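Local coordinates for protein amidase (Bacillus anthracis, PDB 5EWQ) that probably hydrolyses carboxylic amides to carboxylates and ammonia, as a member of the amidase family related to the glutamyl-tRNA(Gln) amidotransferase A subunit, at residues K387-F392 with T406-S411. Residues are numbered along the deposited sequence; the frame is centred on the assembly and turned at random.
Sequences KEIIAF and TLIEAS
I390 reaches across from its helix and sets both of its branches against E409 and the turn around it. Its CD1 lies 3.8 Å from the carbonyl O of I408 and close to CA of E409, so the longer branch rests on backbone as much as on side chain. The shorter branch, CG2, stands anti to the backbone N (CG1 takes chi1 -61°) and comes within 4.0 Å of CG of E409. A branched, wholly apolar residue suits this place because it can touch the CG methylene of the glutamate on two fronts. From the other helix I408 answers with its CD1, which meets CG1 of I390 at 4.2 Å and CG2 of I389 at 4.3 Å. Beneath this pair the long helix 360-377 forms the floor: I389 touches F375 and I408 touches F367, which contributes to the burial of both isoleucines. Beyond CG the chain of E409 runs on extended, so that OE2 passes near CG2 of I390 and forms a salt bridge with K394. NE2 of Q405 hydrogen-bonds the carbonyl O of I390. The helices run roughly antiparallel, at 144°, at the periphery of the chain, joined by a link that holds the short helix 397-400. Apolar contact of this kind is weakly directional, so the mutual orientation of the helices probably owes much to the K394 and Q405 bonds.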
ATOM      1  N   LYS A 387     -15.703   5.671  21.535  1.00 49.61           N
ATOM      2  CA  LYS A 387     -15.893   6.610  22.635  1.00 50.02           C
ATOM      3  C   LYS A 387     -14.736   6.550  23.627  1.00 43.27           C
ATOM      4  O   LYS A 387     -14.298   7.577  24.146  1.00 52.18           O
ATOM      5  CB  LYS A 387     -17.208   6.328  23.362  1.00 51.28           C
ATOM      6  CG  LYS A 387     -18.208   7.470  23.310  1.00 60.52           C
ATOM      7  CD  LYS A 387     -19.383   7.214  24.240  1.00 71.34           C
ATOM      8  CE  LYS A 387     -20.059   5.886  23.937  1.00 74.97           C
ATOM      9  NZ  LYS A 387     -21.172   5.604  24.887  1.00 75.19           N
ATOM     10  N   GLU A 388     -14.245   5.344  23.887  1.00 33.83           N
ATOM     11  CA  GLU A 388     -13.157   5.150  24.838  1.00 32.26           C
ATOM     12  C   GLU A 388     -11.833   5.673  24.286  1.00 57.79           C
ATOM     13  O   GLU A 388     -10.982   6.148  25.040  1.00 55.03           O
ATOM     14  CB  GLU A 388     -13.033   3.672  25.210  1.00 31.68           C
ATOM     15  CG  GLU A 388     -14.254   3.123  25.932  1.00 36.05           C
ATOM     16  CD  GLU A 388     -14.180   1.626  26.161  1.00 39.94           C
ATOM     17  OE1 GLU A 388     -15.207   1.036  26.558  1.00 41.93           O
ATOM     18  OE2 GLU A 388     -13.100   1.040  25.944  1.00 31.52           O
ATOM     19  N   ILE A 389     -11.667   5.584  22.970  1.00 37.21           N
ATOM     20  CA  ILE A 389     -10.482   6.116  22.303  1.00 28.30           C
ATOM     21  C   ILE A 389     -10.394   7.626  22.475  1.00 38.15           C
ATOM     22  O   ILE A 389      -9.345   8.162  22.839  1.00 43.72           O
ATOM     23  CB  ILE A 389     -10.480   5.781  20.800  1.00 39.31           C
ATOM     24  CG1 ILE A 389     -10.413   4.270  20.594  1.00 41.88           C
ATOM     25  CG2 ILE A 389      -9.316   6.464  20.100  1.00 26.72           C
ATOM     26  CD1 ILE A 389     -10.601   3.838  19.160  1.00 29.27           C
ATOM     27  N   ILE A 390     -11.507   8.304  22.209  1.00 38.19           N
ATOM     28  CA  ILE A 390     -11.588   9.755  22.331  1.00 43.06           C
ATOM     29  C   ILE A 390     -11.232  10.210  23.744  1.00 52.10           C
ATOM     30  O   ILE A 390     -10.510  11.191  23.929  1.00 60.21           O
ATOM     31  CB  ILE A 390     -12.996  10.266  21.964  1.00 40.57           C
ATOM     32  CG1 ILE A 390     -13.329   9.906  20.514  1.00 41.55           C
ATOM     33  CG2 ILE A 390     -13.098  11.765  22.174  1.00 36.43           C
ATOM     34  CD1 ILE A 390     -14.706  10.355  20.072  1.00 42.88           C
ATOM     35  N   ALA A 391     -11.733   9.483  24.736  1.00 42.71           N
ATOM     36  CA  ALA A 391     -11.441   9.784  26.131  1.00 32.84           C
ATOM     37  C   ALA A 391      -9.983   9.482  26.461  1.00 44.75           C
ATOM     38  O   ALA A 391      -9.365  10.169  27.274  1.00 48.00           O
ATOM     39  CB  ALA A 391     -12.366   8.999  27.046  1.00 33.97           C
ATOM     40  N   PHE A 392      -9.441   8.452  25.821  1.00 39.83           N
ATOM     41  CA  PHE A 392      -8.057   8.045  26.042  1.00 34.62           C
ATOM     42  C   PHE A 392      -7.079   9.092  25.518  1.00 45.32           C
ATOM     43  O   PHE A 392      -6.099   9.426  26.183  1.00 51.79           O
ATOM     44  CB  PHE A 392      -7.789   6.693  25.374  1.00 26.07           C
ATOM     45  CG  PHE A 392      -6.381   6.198  25.546  1.00 31.77           C
ATOM     46  CD1 PHE A 392      -6.020   5.472  26.669  1.00 24.24           C
ATOM     47  CD2 PHE A 392      -5.420   6.451  24.581  1.00 34.36           C
ATOM     48  CE1 PHE A 392      -4.728   5.013  26.829  1.00 30.31           C
ATOM     49  CE2 PHE A 392      -4.126   5.995  24.736  1.00 34.16           C
ATOM     50  CZ  PHE A 392      -3.779   5.274  25.861  1.00 37.78           C
ATOM     51  N   THR A 406     -10.609  15.507  15.404  1.00 39.99           N
ATOM     52  CA  THR A 406     -11.901  16.048  14.991  1.00 45.04           C
ATOM     53  C   THR A 406     -12.730  15.056  14.176  1.00 50.24           C
ATOM     54  O   THR A 406     -13.952  14.993  14.318  1.00 46.55           O
ATOM     55  CB  THR A 406     -11.720  17.338  14.163  1.00 52.14           C
ATOM     56  OG1 THR A 406     -10.842  18.235  14.856  1.00 58.88           O
ATOM     57  CG2 THR A 406     -13.059  18.023  13.932  1.00 58.34           C
ATOM     58  N   LEU A 407     -12.063  14.278  13.329  1.00 42.93           N
ATOM     59  CA  LEU A 407     -12.756  13.360  12.428  1.00 41.44           C
ATOM     60  C   LEU A 407     -13.426  12.198  13.157  1.00 44.16           C
ATOM     61  O   LEU A 407     -14.574  11.859  12.864  1.00 46.24           O
ATOM     62  CB  LEU A 407     -11.786  12.822  11.374  1.00 56.66           C
ATOM     63  CG  LEU A 407     -11.542  13.754  10.187  1.00 53.37           C
ATOM     64  CD1 LEU A 407     -10.427  13.225   9.301  1.00 45.36           C
ATOM     65  CD2 LEU A 407     -12.824  13.924   9.389  1.00 48.85           C
ATOM     66  N   ILE A 408     -12.717  11.589  14.102  1.00 35.08           N
ATOM     67  CA  ILE A 408     -13.275  10.463  14.843  1.00 35.85           C
ATOM     68  C   ILE A 408     -14.284  10.951  15.878  1.00 36.87           C
ATOM     69  O   ILE A 408     -15.131  10.186  16.341  1.00 64.31           O
ATOM     70  CB  ILE A 408     -12.180   9.629  15.540  1.00 42.71           C
ATOM     71  CG1 ILE A 408     -11.530  10.418  16.677  1.00 37.56           C
ATOM     72  CG2 ILE A 408     -11.135   9.177  14.535  1.00 30.97           C
ATOM     73  CD1 ILE A 408     -10.482   9.632  17.431  1.00 29.91           C
ATOM     74  N   GLU A 409     -14.190  12.227  16.237  1.00 41.12           N
ATOM     75  CA  GLU A 409     -15.173  12.841  17.121  1.00 51.31           C
ATOM     76  C   GLU A 409     -16.471  13.087  16.364  1.00 48.33           C
ATOM     77  O   GLU A 409     -17.560  12.920  16.910  1.00 56.42           O
ATOM     78  CB  GLU A 409     -14.642  14.152  17.704  1.00 48.76           C
ATOM     79  CG  GLU A 409     -13.685  13.976  18.872  1.00 49.70           C
ATOM     80  CD  GLU A 409     -13.135  15.296  19.376  1.00 64.93           C
ATOM     81  OE1 GLU A 409     -13.051  16.251  18.576  1.00 69.33           O
ATOM     82  OE2 GLU A 409     -12.789  15.380  20.574  1.00 73.92           O
ATOM     83  N   ALA A 410     -16.344  13.477  15.099  1.00 52.50           N
ATOM     84  CA  ALA A 410     -17.502  13.732  14.251  1.00 47.43           C
ATOM     85  C   ALA A 410     -18.233  12.435  13.921  1.00 47.29           C
ATOM     86  O   ALA A 410     -19.458  12.414  13.808  1.00 54.12           O
ATOM     87  CB  ALA A 410     -17.077  14.442  12.976  1.00 45.73           C
ATOM     88  N   SER A 411     -17.472  11.356  13.768  1.00 52.93           N
ATOM     89  CA  SER A 411     -18.046  10.054  13.450  1.00 53.18           C
ATOM     90  C   SER A 411     -18.809   9.482  14.640  1.00 54.35           C
ATOM     91  O   SER A 411     -19.802   8.774  14.471  1.00 46.46           O
ATOM     92  CB  SER A 411     -16.952   9.081  13.006  1.00 41.23           C
ATOM     93  OG  SER A 411     -17.499   7.823  12.650  1.00 45.69           O
TER